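Local coordinates for transcriptional regulator, LacI family (Arthrobacter sp., PDB 4RKR), which probably regulates transcription as a LacI-family sugar-sensing protein, with beta-D-galactopyranose bound in the crystal structure, at residues 118-123 with 194-199. Numbering follows the deposited sequence.
With GAL (beta-D-galactopyranose), chain E.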
loop_
_atom_site.group_PDB
_atom_site.type_symbol
_atom_site.label_atom_id
_atom_site.label_comp_id
_atom_site.label_asym_id
_atom_site.label_seq_id
_atom_site.Cartn_x
_atom_site.Cartn_y
_atom_site.Cartn_z
ATOM N N VAL A 118 1.307 20.299 -18.154
ATOM C CA VAL A 118 0.864 20.933 -16.904
ATOM C C VAL A 118 1.966 20.953 -15.837
ATOM O O VAL A 118 2.153 21.951 -15.142
ATOM C CB VAL A 118 -0.408 20.273 -16.350
ATOM C CG1 VAL A 118 -0.740 20.802 -14.959
ATOM C CG2 VAL A 118 -1.569 20.516 -17.303
ATOM N N ALA A 119 2.701 19.860 -15.704
ATOM C CA ALA A 119 3.749 19.796 -14.693
ATOM C C ALA A 119 4.842 20.812 -15.007
ATOM O O ALA A 119 5.348 21.486 -14.113
ATOM C CB ALA A 119 4.348 18.399 -14.628
ATOM N N VAL A 120 5.210 20.890 -16.280
ATOM C CA VAL A 120 6.256 21.789 -16.731
ATOM C C VAL A 120 5.822 23.247 -16.573
ATOM O O VAL A 120 6.592 24.083 -16.091
ATOM C CB VAL A 120 6.659 21.479 -18.186
ATOM C CG1 VAL A 120 7.531 22.583 -18.764
ATOM C CG2 VAL A 120 7.391 20.142 -18.239
ATOM N N ALA A 121 4.588 23.549 -16.960
ATOM C CA ALA A 121 4.040 24.893 -16.781
ATOM C C ALA A 121 4.218 25.367 -15.341
ATOM O O ALA A 121 4.567 26.521 -15.095
ATOM C CB ALA A 121 2.567 24.922 -17.162
ATOM N N GLN A 122 3.998 24.459 -14.395
ATOM C CA GLN A 122 4.080 24.808 -12.992
ATOM C C GLN A 122 5.461 25.321 -12.654
ATOM O O GLN A 122 5.591 26.349 -11.997
ATOM C CB GLN A 122 3.737 23.612 -12.111
ATOM C CG GLN A 122 3.704 23.939 -10.628
ATOM C CD GLN A 122 2.849 25.149 -10.322
ATOM O OE1 GLN A 122 1.737 25.284 -10.852
ATOM N NE2 GLN A 122 3.364 26.042 -9.469
ATOM N N LEU A 123 6.480 24.604 -13.124
ATOM C CA LEU A 123 7.877 24.967 -12.870
ATOM C C LEU A 123 8.293 26.237 -13.599
ATOM O O LEU A 123 8.970 27.075 -13.015
ATOM C CB LEU A 123 8.818 23.825 -13.272
ATOM C CG LEU A 123 8.736 22.532 -12.456
ATOM C CD1 LEU A 123 9.812 21.547 -12.899
ATOM C CD2 LEU A 123 8.843 22.813 -10.968
ATOM N N GLY A 194 14.519 22.500 -9.746
ATOM C CA GLY A 194 13.219 21.911 -10.077
ATOM C C GLY A 194 13.380 20.471 -10.492
ATOM O O GLY A 194 14.266 20.141 -11.294
ATOM N N ILE A 195 12.540 19.601 -9.940
ATOM C CA ILE A 195 12.625 18.179 -10.261
ATOM C C ILE A 195 11.252 17.559 -10.502
ATOM O O ILE A 195 10.377 17.576 -9.632
ATOM C CB ILE A 195 13.359 17.392 -9.157
ATOM C CG1 ILE A 195 14.765 17.950 -8.947
ATOM C CG2 ILE A 195 13.420 15.915 -9.512
ATOM C CD1 ILE A 195 15.614 17.158 -7.975
ATOM N N LEU A 196 11.089 17.010 -11.699
ATOM C CA LEU A 196 9.935 16.199 -12.026
ATOM C C LEU A 196 10.319 14.747 -11.859
ATOM O O LEU A 196 11.332 14.304 -12.387
ATOM C CB LEU A 196 9.493 16.434 -13.463
ATOM C CG LEU A 196 8.949 17.822 -13.778
ATOM C CD1 LEU A 196 8.503 17.860 -15.226
ATOM C CD2 LEU A 196 7.797 18.187 -12.859
ATOM N N ALA A 197 9.498 14.003 -11.138
ATOM C CA ALA A 197 9.792 12.612 -10.870
ATOM C C ALA A 197 8.848 11.751 -11.672
ATOM O O ALA A 197 7.680 12.114 -11.868
ATOM C CB ALA A 197 9.641 12.331 -9.387
ATOM N N PHE A 198 9.351 10.604 -12.114
ATOM C CA PHE A 198 8.541 9.613 -12.831
ATOM C C PHE A 198 7.219 9.334 -12.106
ATOM O O PHE A 198 6.147 9.349 -12.711
ATOM C CB PHE A 198 9.341 8.326 -12.998
ATOM C CG PHE A 198 8.565 7.211 -13.610
ATOM C CD1 PHE A 198 8.393 7.145 -14.984
ATOM C CD2 PHE A 198 8.011 6.218 -12.818
ATOM C CE1 PHE A 198 7.664 6.114 -15.566
ATOM C CE2 PHE A 198 7.284 5.185 -13.386
ATOM C CZ PHE A 198 7.106 5.130 -14.764
ATOM N N ASN A 199 7.289 9.119 -10.800
ATOM C CA ASN A 199 6.074 8.955 -10.019
ATOM C C ASN A 199 6.270 9.350 -8.549
ATOM O O ASN A 199 7.372 9.714 -8.143
ATOM C CB ASN A 199 5.564 7.510 -10.151
ATOM C CG ASN A 199 6.529 6.486 -9.586
ATOM O OD1 ASN A 199 7.507 6.824 -8.904
ATOM N ND2 ASN A 199 6.252 5.213 -9.862
HETATM C C1 GAL E . 3.145 2.394 -13.711
HETATM C C2 GAL E . 3.852 3.025 -12.511
HETATM C C3 GAL E . 2.840 3.483 -11.462
HETATM C C4 GAL E . 1.765 4.342 -12.105
HETATM C C5 GAL E . 1.170 3.648 -13.320
HETATM C C6 GAL E . 0.175 4.567 -14.007
HETATM O O2 GAL E . 4.718 2.039 -11.936
HETATM O O3 GAL E . 3.444 4.257 -10.420
HETATM O O4 GAL E . 2.339 5.585 -12.498
HETATM O O5 GAL E . 2.186 3.291 -14.257
HETATM O O6 GAL E . -0.624 3.784 -14.895
#
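Asn199 ND2 donates a hydrogen bond to O3 of the galactose at 3.0 Å, bent to 146° at the hydrogen. Asn199 is also the N-cap of helix 200-212, where its OD1 accepts from the backbone N of Met202. A chi1 of 63° sets the amide so that OD1 meets Met202 N, with ND2 on the sugar side. Asparagine suits the place because it offers both an acceptor and a donor. Beside it, Phe198 brings CE2 to 4.1 Å from galactose C2, its ring oblique to that carbon and engaged with Arg151 in a cation-pi interaction. Glu173, Asp227, Asp98, Tyr77, Asn27 and Arg151 also hydrogen-bond the galactose, so the loop after strand 194-197 contributes to the sugar pocket, as in periplasmic-binding-protein-like folds.

Away from the sugar, the strand meets segment 118-123 of helix 112-125 through apolar side chains, with no hydrogen bond across. Leu196 carries the contact: Leu196 CD2 reaches Ala119 CB at 3.9 Å and touches Leu123 CD1 as well, while Leu196 CD1 abuts Val120 CG2, also at 3.9 Å. Leu123 lies alongside Leu196, pointing the opposite way; Val120 lies across it. The small Ala119 lets the leucine come close to the helix, and Gly194, having no side chain, lets Leu123 CD1 lie 4.4 Å from Gly194 C.

Helix and strand run nearly antiparallel (166°), their axes 9.7 Å apart, as expected when a helix covers an alpha/beta sheet. Strand 194-197 lies between parallel strands 131-136 and 222-225, which Leu123 also touches, while Val120 and Leu196 both pack against helix 150-162.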